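Local structure of concanavalin B (Canavalia ensiformis, 6CAF) at residues Gly150-Ile155 and Tyr208-Phe213; Glu72-Leu75 and Pro81-Gly84; Gln293-Lys296 and Tyr300-Asn303. The protein may act as a carbohydrate-binding seed protein of the glycosyl hydrolase 18 family, related to the plant chitinases. All coordinates share one frame; numbering follows the deposited sequence. Where two conformers were deposited one is given.

Interaction 1. Residues Gly150-Ile155 and Tyr208-Phe213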
ATOM      1  N   GLY A 150       4.773  -5.006   7.623  1.00 11.13           N
ATOM      2  CA  GLY A 150       5.214  -5.161   6.265  1.00 11.87           C
ATOM      3  C   GLY A 150       5.829  -3.916   5.675  1.00 10.38           C
ATOM      4  O   GLY A 150       5.811  -2.848   6.274  1.00 11.17           O
ATOM      5  N   ILE A 151       6.361  -4.096   4.463  1.00 10.58           N
ATOM      6  CA  ILE A 151       6.935  -3.030   3.662  1.00 10.00           C
ATOM      7  C   ILE A 151       6.160  -3.019   2.353  1.00  9.74           C
ATOM      8  O   ILE A 151       6.011  -4.064   1.689  1.00 10.67           O
ATOM      9  CB  ILE A 151       8.437  -3.251   3.364  1.00 10.29           C
ATOM     10  CG1 ILE A 151       9.242  -3.364   4.658  1.00 11.09           C
ATOM     11  CG2 ILE A 151       8.968  -2.163   2.452  1.00 11.26           C
ATOM     12  CD1 ILE A 151       9.287  -2.149   5.548  1.00 11.91           C
ATOM     13  N   HIS A 152       5.679  -1.815   1.988  1.00  9.58           N
ATOM     14  CA  HIS A 152       4.863  -1.605   0.806  1.00  9.26           C
ATOM     15  C   HIS A 152       5.632  -0.780  -0.224  1.00  9.26           C
ATOM     16  O   HIS A 152       6.109   0.313   0.057  1.00 10.90           O
ATOM     17  CB  HIS A 152       3.599  -0.893   1.224  1.00  9.94           C
ATOM     18  CG  HIS A 152       2.657  -0.575   0.132  1.00  9.50           C
ATOM     19  ND1 HIS A 152       2.108  -1.535  -0.676  1.00 10.86           N
ATOM     20  CD2 HIS A 152       2.065   0.589  -0.205  1.00 10.69           C
ATOM     21  CE1 HIS A 152       1.228  -0.970  -1.479  1.00 10.93           C
ATOM     22  NE2 HIS A 152       1.178   0.316  -1.198  1.00 11.19           N
ATOM     23  N   PHE A 153       5.772  -1.350  -1.424  1.00  9.87           N
ATOM     24  CA  PHE A 153       6.545  -0.747  -2.503  1.00 10.08           C
ATOM     25  C   PHE A 153       5.623   0.114  -3.372  1.00 11.04           C
ATOM     26  O   PHE A 153       5.073  -0.356  -4.376  1.00 11.75           O
ATOM     27  CB  PHE A 153       7.178  -1.837  -3.371  1.00 10.70           C
ATOM     28  CG  PHE A 153       8.396  -2.514  -2.813  1.00 10.48           C
ATOM     29  CD1 PHE A 153       8.401  -3.101  -1.570  1.00 11.13           C
ATOM     30  CD2 PHE A 153       9.523  -2.630  -3.616  1.00 11.52           C
ATOM     31  CE1 PHE A 153       9.523  -3.764  -1.127  1.00 11.81           C
ATOM     32  CE2 PHE A 153      10.615  -3.333  -3.194  1.00 12.64           C
ATOM     33  CZ  PHE A 153      10.628  -3.878  -1.943  1.00 12.17           C
ATOM     34  N   ASP A 154       5.475   1.389  -3.028  1.00 11.19           N
ATOM     35  CA  ASP A 154       4.621   2.289  -3.813  1.00 11.57           C
ATOM     36  C   ASP A 154       5.515   3.057  -4.791  1.00 11.40           C
ATOM     37  O   ASP A 154       5.718   4.284  -4.692  1.00 12.72           O
ATOM     38  CB  ASP A 154       3.795   3.214  -2.915  1.00 12.08           C
ATOM     39  CG  ASP A 154       2.621   3.829  -3.610  1.00 14.09           C
ATOM     40  OD1 ASP A 154       2.522   3.767  -4.848  1.00 14.93           O
ATOM     41  OD2 ASP A 154       1.793   4.448  -2.899  1.00 17.09           O
ATOM     42  N   ILE A 155       6.088   2.309  -5.714  1.00 12.02           N
ATOM     43  CA  ILE A 155       7.147   2.826  -6.549  1.00 12.42           C
ATOM     44  C   ILE A 155       6.531   3.414  -7.807  1.00 13.30           C
ATOM     45  O   ILE A 155       6.387   2.746  -8.831  1.00 15.92           O
ATOM     46  CB  ILE A 155       8.195   1.742  -6.843  1.00 13.02           C
ATOM     47  CG1 ILE A 155       8.696   1.068  -5.539  1.00 12.80           C
ATOM     48  CG2 ILE A 155       9.342   2.289  -7.673  1.00 13.63           C
ATOM     49  CD1 ILE A 155       9.175   2.020  -4.486  1.00 13.76           C
ATOM     50  N   TYR A 208       1.167  -9.274  -1.514  1.00 11.31           N
ATOM     51  CA  TYR A 208      -0.018  -8.565  -1.950  1.00 11.39           C
ATOM     52  C   TYR A 208       0.353  -7.583  -3.047  1.00 10.52           C
ATOM     53  O   TYR A 208       1.405  -6.927  -2.963  1.00 11.48           O
ATOM     54  CB  TYR A 208      -0.617  -7.737  -0.829  1.00 13.00           C
ATOM     55  CG  TYR A 208      -1.062  -8.450   0.398  1.00 14.62           C
ATOM     56  CD1 TYR A 208      -1.745  -9.636   0.337  1.00 18.75           C
ATOM     57  CD2 TYR A 208      -0.898  -7.843   1.640  1.00 17.95           C
ATOM     58  CE1 TYR A 208      -2.205 -10.264   1.503  1.00 23.69           C
ATOM     59  CE2 TYR A 208      -1.396  -8.409   2.801  1.00 20.28           C
ATOM     60  CZ  TYR A 208      -2.016  -9.651   2.740  1.00 23.60           C
ATOM     61  OH  TYR A 208      -2.488 -10.186   3.927  1.00 32.00           O
ATOM     62  N   ILE A 209      -0.548  -7.444  -4.017  1.00 10.71           N
ATOM     63  CA  ILE A 209      -0.401  -6.456  -5.069  1.00 10.69           C
ATOM     64  C   ILE A 209      -1.642  -5.572  -5.057  1.00 10.60           C
ATOM     65  O   ILE A 209      -2.768  -6.060  -5.186  1.00 11.42           O
ATOM     66  CB  ILE A 209      -0.272  -7.124  -6.454  1.00 11.83           C
ATOM     67  CG1 ILE A 209       0.873  -8.140  -6.482  1.00 14.42           C
ATOM     68  CG2 ILE A 209      -0.142  -6.088  -7.541  1.00 12.39           C
ATOM     69  CD1 ILE A 209       2.229  -7.536  -6.362  1.00 16.60           C
ATOM     70  N   PHE A 210      -1.417  -4.274  -4.875  1.00  9.97           N
ATOM     71  CA  PHE A 210      -2.455  -3.260  -4.830  1.00 10.36           C
ATOM     72  C   PHE A 210      -2.402  -2.474  -6.143  1.00 10.38           C
ATOM     73  O   PHE A 210      -1.581  -1.579  -6.301  1.00 12.50           O
ATOM     74  CB  PHE A 210      -2.195  -2.333  -3.635  1.00 10.97           C
ATOM     75  CG  PHE A 210      -2.329  -2.995  -2.301  1.00 11.24           C
ATOM     76  CD1 PHE A 210      -1.273  -3.661  -1.719  1.00 12.56           C
ATOM     77  CD2 PHE A 210      -3.537  -2.976  -1.627  1.00 12.48           C
ATOM     78  CE1 PHE A 210      -1.407  -4.263  -0.489  1.00 13.50           C
ATOM     79  CE2 PHE A 210      -3.674  -3.586  -0.393  1.00 13.38           C
ATOM     80  CZ  PHE A 210      -2.614  -4.266   0.164  1.00 13.75           C
ATOM     81  N   VAL A 211      -3.232  -2.856  -7.100  1.00 10.53           N
ATOM     82  CA  VAL A 211      -3.139  -2.276  -8.422  1.00 10.14           C
ATOM     83  C   VAL A 211      -3.850  -0.929  -8.431  1.00 10.81           C
ATOM     84  O   VAL A 211      -5.022  -0.837  -8.058  1.00 11.61           O
ATOM     85  CB  VAL A 211      -3.764  -3.216  -9.444  1.00 11.81           C
ATOM     86  CG1 VAL A 211      -3.682  -2.605 -10.839  1.00 12.67           C
ATOM     87  CG2 VAL A 211      -3.078  -4.574  -9.446  1.00 12.86           C
ATOM     88  N   ARG A 212      -3.149   0.100  -8.892  1.00 10.88           N
ATOM     89  CA  ARG A 212      -3.695   1.453  -8.872  1.00 11.45           C
ATOM     90  C   ARG A 212      -4.551   1.726 -10.097  1.00 12.25           C
ATOM     91  O   ARG A 212      -4.053   2.106 -11.161  1.00 13.33           O
ATOM     92  CB  ARG A 212      -2.563   2.472  -8.750  1.00 11.96           C
ATOM     93  CG  ARG A 212      -1.816   2.367  -7.446  1.00 14.41           C
ATOM     94  CD  ARG A 212      -0.766   3.439  -7.264  1.00 16.14           C
ATOM     95  NE  ARG A 212       0.455   3.087  -7.922  1.00 18.68           N
ATOM     96  CZ  ARG A 212       0.916   3.610  -9.047  1.00 18.03           C
ATOM     97  NH1 ARG A 212       0.260   4.550  -9.676  1.00 24.05           N
ATOM     98  NH2 ARG A 212       2.050   3.165  -9.532  1.00 26.42           N
ATOM     99  N   PHE A 213      -5.839   1.492  -9.926  1.00 12.27           N
ATOM    100  CA  PHE A 213      -6.803   1.641 -11.014  1.00 13.07           C
ATOM    101  C   PHE A 213      -7.317   3.087 -11.079  1.00 13.48           C
ATOM    102  O   PHE A 213      -8.503   3.350 -10.957  1.00 16.19           O
ATOM    103  CB  PHE A 213      -7.992   0.666 -10.838  1.00 14.39           C
ATOM    104  CG  PHE A 213      -7.633  -0.789 -11.038  1.00 12.58           C
ATOM    105  CD1 PHE A 213      -7.444  -1.309 -12.304  1.00 14.80           C
ATOM    106  CD2 PHE A 213      -7.514  -1.633  -9.970  1.00 12.97           C
ATOM    107  CE1 PHE A 213      -7.161  -2.649 -12.495  1.00 15.98           C
ATOM    108  CE2 PHE A 213      -7.227  -2.957 -10.158  1.00 13.25           C
ATOM    109  CZ  PHE A 213      -7.017  -3.458 -11.419  1.00 15.07           C
TER

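Interaction 2. Residues Glu72-Leu75 and Pro81-Gly84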
ATOM      1  N   GLU A  72      15.718   9.067   6.589  1.00 15.34           N
ATOM      2  CA  GLU A  72      14.893   9.706   7.588  0.50 15.42           C
ATOM      3  C   GLU A  72      13.456   9.819   7.135  1.00 15.99           C
ATOM      4  O   GLU A  72      13.172  10.083   5.963  1.00 18.84           O
ATOM      5  CB  GLU A  72      15.442  11.077   7.917  0.50 18.67           C
ATOM      6  CG  GLU A  72      14.663  11.762   9.025  0.50 22.75           C
ATOM      7  CD  GLU A  72      14.788  11.071  10.400  0.50 27.21           C
ATOM      8  OE1 GLU A  72      14.125  10.025  10.723  0.50 19.92           O
ATOM      9  OE2 GLU A  72      15.564  11.621  11.199  0.50 37.28           O
ATOM     10  N   LEU A  73      12.540   9.592   8.068  1.00 15.13           N
ATOM     11  CA  LEU A  73      11.138   9.659   7.761  1.00 14.02           C
ATOM     12  C   LEU A  73      10.601  11.065   8.000  1.00 14.44           C
ATOM     13  O   LEU A  73      10.810  11.661   9.057  1.00 16.84           O
ATOM     14  CB  LEU A  73      10.388   8.627   8.612  1.00 14.47           C
ATOM     15  CG  LEU A  73       8.896   8.484   8.283  1.00 15.49           C
ATOM     16  CD1 LEU A  73       8.700   7.900   6.898  1.00 15.34           C
ATOM     17  CD2 LEU A  73       8.255   7.618   9.322  1.00 17.54           C
ATOM     18  N   GLU A  74       9.895  11.580   7.009  1.00 14.19           N
ATOM     19  CA  GLU A  74       9.208  12.854   7.122  1.00 16.30           C
ATOM     20  C   GLU A  74       7.787  12.651   6.618  1.00 15.54           C
ATOM     21  O   GLU A  74       7.571  12.315   5.463  1.00 19.58           O
ATOM     22  CB  GLU A  74       9.889  13.904   6.244  1.00 19.89           C
ATOM     23  CG  GLU A  74      11.240  14.372   6.740  1.00 23.83           C
ATOM     24  CD  GLU A  74      11.181  15.636   7.582  1.00 29.47           C
ATOM     25  OE1 GLU A  74      10.093  16.082   7.979  1.00 31.33           O
ATOM     26  OE2 GLU A  74      12.255  16.171   7.842  1.00 34.34           O
ATOM     27  N   LEU A  75       6.840  12.835   7.516  1.00 15.31           N
ATOM     28  CA  LEU A  75       5.419  12.727   7.193  1.00 15.74           C
ATOM     29  C   LEU A  75       4.872  14.152   7.194  1.00 17.40           C
ATOM     30  O   LEU A  75       4.961  14.852   8.217  1.00 18.33           O
ATOM     31  CB  LEU A  75       4.707  11.858   8.226  1.00 15.70           C
ATOM     32  CG  LEU A  75       5.199  10.404   8.315  1.00 15.12           C
ATOM     33  CD1 LEU A  75       4.339   9.637   9.306  1.00 16.98           C
ATOM     34  CD2 LEU A  75       5.199   9.733   6.951  1.00 17.05           C
ATOM     35  N   PRO A  81      12.112  15.777  11.223  1.00 21.22           N
ATOM     36  CA  PRO A  81      12.938  16.914  11.631  1.00 25.18           C
ATOM     37  C   PRO A  81      12.382  18.236  11.140  1.00 24.88           C
ATOM     38  O   PRO A  81      12.442  19.233  11.842  1.00 31.65           O
ATOM     39  CB  PRO A  81      14.290  16.648  10.963  1.00 38.21           C
ATOM     40  CG  PRO A  81      14.301  15.222  10.602  1.00 30.68           C
ATOM     41  CD  PRO A  81      12.888  14.700  10.607  1.00 23.73           C
ATOM     42  N   SER A  82      11.871  18.265   9.919  1.00 24.79           N
ATOM     43  CA  SER A  82      11.427  19.523   9.368  1.00 27.21           C
ATOM     44  C   SER A  82      10.160  20.052  10.055  1.00 26.19           C
ATOM     45  O   SER A  82       9.903  21.240  10.056  1.00 36.07           O
ATOM     46  CB  SER A  82      11.244  19.416   7.851  1.00 31.60           C
ATOM     47  OG  SER A  82      10.047  18.758   7.562  1.00 35.24           O
ATOM     48  N   VAL A  83       9.381  19.163  10.641  1.00 24.42           N
ATOM     49  CA  VAL A  83       8.140  19.511  11.329  1.00 24.85           C
ATOM     50  C   VAL A  83       8.388  19.869  12.807  1.00 25.95           C
ATOM     51  O   VAL A  83       7.641  20.628  13.425  1.00 26.58           O
ATOM     52  CB  VAL A  83       7.164  18.292  11.283  1.00 26.64           C
ATOM     53  CG1 VAL A  83       5.919  18.566  12.101  1.00 33.42           C
ATOM     54  CG2 VAL A  83       6.822  17.942   9.850  1.00 36.22           C
ATOM     55  N   GLY A  84       9.406  19.275  13.395  1.00 22.44           N
ATOM     56  CA  GLY A  84       9.710  19.545  14.801  1.00 24.06           C
ATOM     57  C   GLY A  84       9.020  18.625  15.802  1.00 21.86           C
ATOM     58  O   GLY A  84       9.107  18.836  17.007  1.00 21.75           O
TER

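Interaction 3. Residues Gln293-Lys296 and Tyr300-Asn303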
ATOM      1  N   GLN A 293      -7.487  10.972   4.395  1.00 12.96           N
ATOM      2  CA  GLN A 293      -8.185  12.255   4.348  1.00 14.35           C
ATOM      3  C   GLN A 293      -9.417  12.171   3.464  1.00 13.42           C
ATOM      4  O   GLN A 293     -10.518  12.611   3.842  1.00 15.23           O
ATOM      5  CB  GLN A 293      -7.245  13.351   3.810  1.00 16.70           C
ATOM      6  CG  GLN A 293      -7.902  14.699   3.588  1.00 20.25           C
ATOM      7  CD  GLN A 293      -7.041  15.749   2.934  1.00 28.45           C
ATOM      8  OE1 GLN A 293      -5.879  15.539   2.621  1.00 37.63           O
ATOM      9  NE2 GLN A 293      -7.636  16.913   2.724  1.00 41.41           N
ATOM     10  N   ALA A 294      -9.240  11.647   2.253  1.00 13.14           N
ATOM     11  CA  ALA A 294     -10.345  11.581   1.329  1.00 13.92           C
ATOM     12  C   ALA A 294     -11.445  10.645   1.817  1.00 12.95           C
ATOM     13  O   ALA A 294     -12.636  10.916   1.631  1.00 14.28           O
ATOM     14  CB  ALA A 294      -9.843  11.189  -0.048  1.00 16.20           C
ATOM     15  N   ASP A 295     -11.030   9.546   2.455  1.00 12.59           N
ATOM     16  CA  ASP A 295     -12.004   8.585   2.989  1.00 12.63           C
ATOM     17  C   ASP A 295     -12.831   9.215   4.103  1.00 13.95           C
ATOM     18  O   ASP A 295     -14.051   9.063   4.148  1.00 15.30           O
ATOM     19  CB  ASP A 295     -11.279   7.348   3.480  1.00 12.64           C
ATOM     20  CG  ASP A 295     -12.172   6.170   3.710  1.00 12.96           C
ATOM     21  OD1 ASP A 295     -13.304   6.168   3.207  1.00 14.42           O
ATOM     22  OD2 ASP A 295     -11.725   5.209   4.371  1.00 15.18           O
ATOM     23  N   LYS A 296     -12.170   9.993   4.959  1.00 14.70           N
ATOM     24  CA  LYS A 296     -12.891  10.724   5.997  1.00 16.81           C
ATOM     25  C   LYS A 296     -13.896  11.719   5.421  1.00 17.39           C
ATOM     26  O   LYS A 296     -14.977  11.927   5.964  1.00 21.32           O
ATOM     27  CB  LYS A 296     -11.901  11.562   6.856  1.00 23.70           C
ATOM     28  CG  LYS A 296     -11.113  10.792   7.847  1.00 27.72           C
ATOM     29  CD  LYS A 296      -9.766  11.423   8.120  1.00 39.99           C
ATOM     30  CE  LYS A 296      -9.895  12.862   8.558  1.00 39.54           C
ATOM     31  NZ  LYS A 296     -10.578  12.882   9.884  1.00 43.56           N
ATOM     32  N   TYR A 300     -16.226   6.762   2.241  1.00 12.57           N
ATOM     33  CA  TYR A 300     -16.123   5.673   1.278  1.00 12.13           C
ATOM     34  C   TYR A 300     -16.080   4.290   1.956  1.00 12.66           C
ATOM     35  O   TYR A 300     -16.921   3.430   1.697  1.00 12.95           O
ATOM     36  CB  TYR A 300     -14.886   5.906   0.387  1.00 12.68           C
ATOM     37  CG  TYR A 300     -14.893   5.114  -0.898  1.00 12.10           C
ATOM     38  CD1 TYR A 300     -14.668   3.749  -0.916  1.00 14.23           C
ATOM     39  CD2 TYR A 300     -15.135   5.725  -2.073  1.00 15.21           C
ATOM     40  CE1 TYR A 300     -14.696   3.044  -2.120  1.00 15.06           C
ATOM     41  CE2 TYR A 300     -15.141   5.037  -3.269  1.00 15.39           C
ATOM     42  CZ  TYR A 300     -14.934   3.702  -3.292  1.00 14.31           C
ATOM     43  OH  TYR A 300     -14.931   3.029  -4.491  1.00 17.06           O
ATOM     44  N   SER A 301     -15.093   4.060   2.817  1.00 11.85           N
ATOM     45  CA  SER A 301     -14.993   2.757   3.419  1.00 12.63           C
ATOM     46  C   SER A 301     -16.176   2.447   4.328  1.00 13.47           C
ATOM     47  O   SER A 301     -16.601   1.303   4.404  1.00 14.51           O
ATOM     48  CB  SER A 301     -13.671   2.566   4.172  1.00 13.85           C
ATOM     49  OG  SER A 301     -13.499   3.521   5.215  1.00 14.67           O
ATOM     50  N   THR A 302     -16.708   3.455   5.009  1.00 13.44           N
ATOM     51  CA  THR A 302     -17.867   3.219   5.835  1.00 13.98           C
ATOM     52  C   THR A 302     -19.024   2.659   5.014  1.00 13.39           C
ATOM     53  O   THR A 302     -19.731   1.724   5.430  1.00 15.42           O
ATOM     54  CB  THR A 302     -18.234   4.518   6.554  1.00 14.93           C
ATOM     55  OG1 THR A 302     -17.203   4.776   7.515  1.00 17.88           O
ATOM     56  CG2 THR A 302     -19.544   4.385   7.270  1.00 16.77           C
ATOM     57  N   ASN A 303     -19.236   3.234   3.837  1.00 13.03           N
ATOM     58  CA  ASN A 303     -20.310   2.780   2.970  1.00 14.27           C
ATOM     59  C   ASN A 303     -20.139   1.440   2.350  1.00 26.06           C
ATOM     60  O   ASN A 303     -21.001   0.596   2.269  1.00 23.77           O
ATOM     61  CB  ASN A 303     -20.604   3.819   1.922  1.00 14.97           C
ATOM     62  CG  ASN A 303     -21.368   4.976   2.496  1.00 16.27           C
ATOM     63  OD1 ASN A 303     -22.325   4.783   3.233  1.00 22.64           O
ATOM     64  ND2 ASN A 303     -20.956   6.162   2.179  1.00 19.06           N
TER
HETATM   65  O   HOH W   1     -15.206   6.155   5.475  1.00 17.45           O

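Interaction 1. Residues Gly150-Ile155 and Tyr208-Phe213
His-152 carries its CG anti to its backbone N (chi1 179°), and Phe-210 holds CG anti to its carbonyl carbon. These torsions bring the imidazole and the phenyl ring together between two strands that are not neighbours. CE1 of His-152 approaches CD1 of Phe-210 to 3.7 Å. The ring planes stand at 89°, with the centroids of His-152 and Phe-210 5.4 Å apart. The imidazole is fixed by other partners: ND1 bonds to Ser-185 OG and NE2 to Tyr-35 OH, while Phe-57 stacks on it. These two bonds and the stack fix the turn of the ring.

Two residues further along, Asp-154 reaches Arg-212. Its OD1 is 3.8 Å from NE of Arg-212, a long salt bridge. OD1 stands off the plane of the guanidinium, with carboxylate and guanidinium turned 38° apart, so the pair is electrostatic and not a directed bond. The arginine NE bonds to Ala-187 O, and Asp-154 OD1 takes the side-chain amide of Gln-156.

Strand 183-186 lies between strands 150-154 and 208-212, so the two meet mainly through side chains that point into the barrel. This is the (beta/alpha)8 barrel of family 18. Strand 150-154 and its flanks hold an altered form of the family's DxxDxDxE signature, in which His-152 stands at the second aspartate position and Gln-156 at the glutamate that is the catalytic acid in active relatives, consistent with a chitinase-like fold turned to another use.

Interaction 2. Residues Glu72-Leu75 and Pro81-Gly84
Glu-74 and Pro-81 bury the most surface in this contact, and the carboxylate of Glu-74 does most of the work. It faces the start of residues 81-84 and takes hold of Ser-82 by both oxygens. OE2 of Glu-74 accepts the backbone N-H of Ser-82 at 3.0 Å, through its syn lone pair. OE1 of Glu-74 receives the hydroxyl OG of Ser-82 at 2.7 Å. That hydroxyl comes from above the carboxylate plane, 43° out of it. A weak second bond from Ser-82 N to OE1 makes the amide hydrogen shared. Serine backbone and side chain thus grip one carboxylate together, which should limit its rotation. Glu-74 gets there by a bend at chi2 (-95°), well off a staggered value, which swings the acid across to the other segment.

Both segments belong to the long loop that follows strand 55-64 of the barrel and leads to helix 91-99. The loop doubles back here, and the disulfide Cys-79 to Cys-87 closes its second half around residues 81-84. Residues 81-83 turn like a helix but lack its bond pattern.

Pro-81 lies beside the acid. Its CD is 3.2 Å from OE2 of Glu-74, a C-H to oxygen contact; the proline N has no hydrogen and cannot donate. Pro-81 also has an aliphatic contact: CG of Glu-72, in the conformer given of the two deposited, lies 3.8 Å from CD of Pro-81. Val-83 adds a lighter touch, with CG2 4.0 Å from the carbonyl O of Leu-75. The side chain of Leu-75 leads away to Ile-58 and Leu-90, and that of Leu-73 packs on Leu-61 and Pro-142.

Interaction 3. Residues Gln293-Lys296 and Tyr300-Asn303
The backbones of Asp-295 and Tyr-300 come close where helix 292-298 gives way to helix 300-308, with the CA of Asp-295 5.3 Å from the CA of Tyr-300. With CG anti to the backbone N (chi1 -165°), the carboxylate of Asp-295 is carried toward the first turn of the second helix. OD1 of Asp-295 accepts the N-H of Ser-301 at 2.8 Å by its syn lone pair, in a nearly straight bond (172°). OD2 of Asp-295 takes the hydroxyl OG of Ser-301 at 2.6 Å, on the syn side and 15° out of the carboxylate plane. One serine therefore meets both oxygens. A water donates to OD1 of Asp-295 and accepts from Thr-302 N, extending the link by one residue. CB of Tyr-300 packs 3.2 Å from OD1 of Asp-295. The acid is buried, and the N-terminal end of helix 300-308 would probably favour its negative charge. With an alanine here, the N-H and hydroxyl of Ser-301 would probably lose the carboxylate they share, and the water one of its partners.

OD2 also bonds to Tyr-53 OH, and Ser-301 OG to Asn-52. Asp-295, Tyr-300 and Ser-301 all rest on Leu-289 of strand 284-290, the strand that leads into these helices. The Tyr-300 ring runs on to helix 266-273, and its OH bonds to Ile-264 O.

Interaction 1 is the core contact, its centre about 4 Å from the centre of the chain. Interaction 3 is also buried, but its centre lies about 16 Å from that point, among the helices after the last barrel strand. Interaction 2 is partly exposed, in a loop with its centre about 21 Å out. None touches another, and they share no strand or helix. Interaction 1 uses ring contact and a long charge pair, with no hydrogen bond across. Interaction 2 closes a loop and interaction 3 a junction of two helices; both share one chemistry: a carboxylate grips the backbone N-H and the hydroxyl of a serine. In interaction 3 it is buried and also binds water.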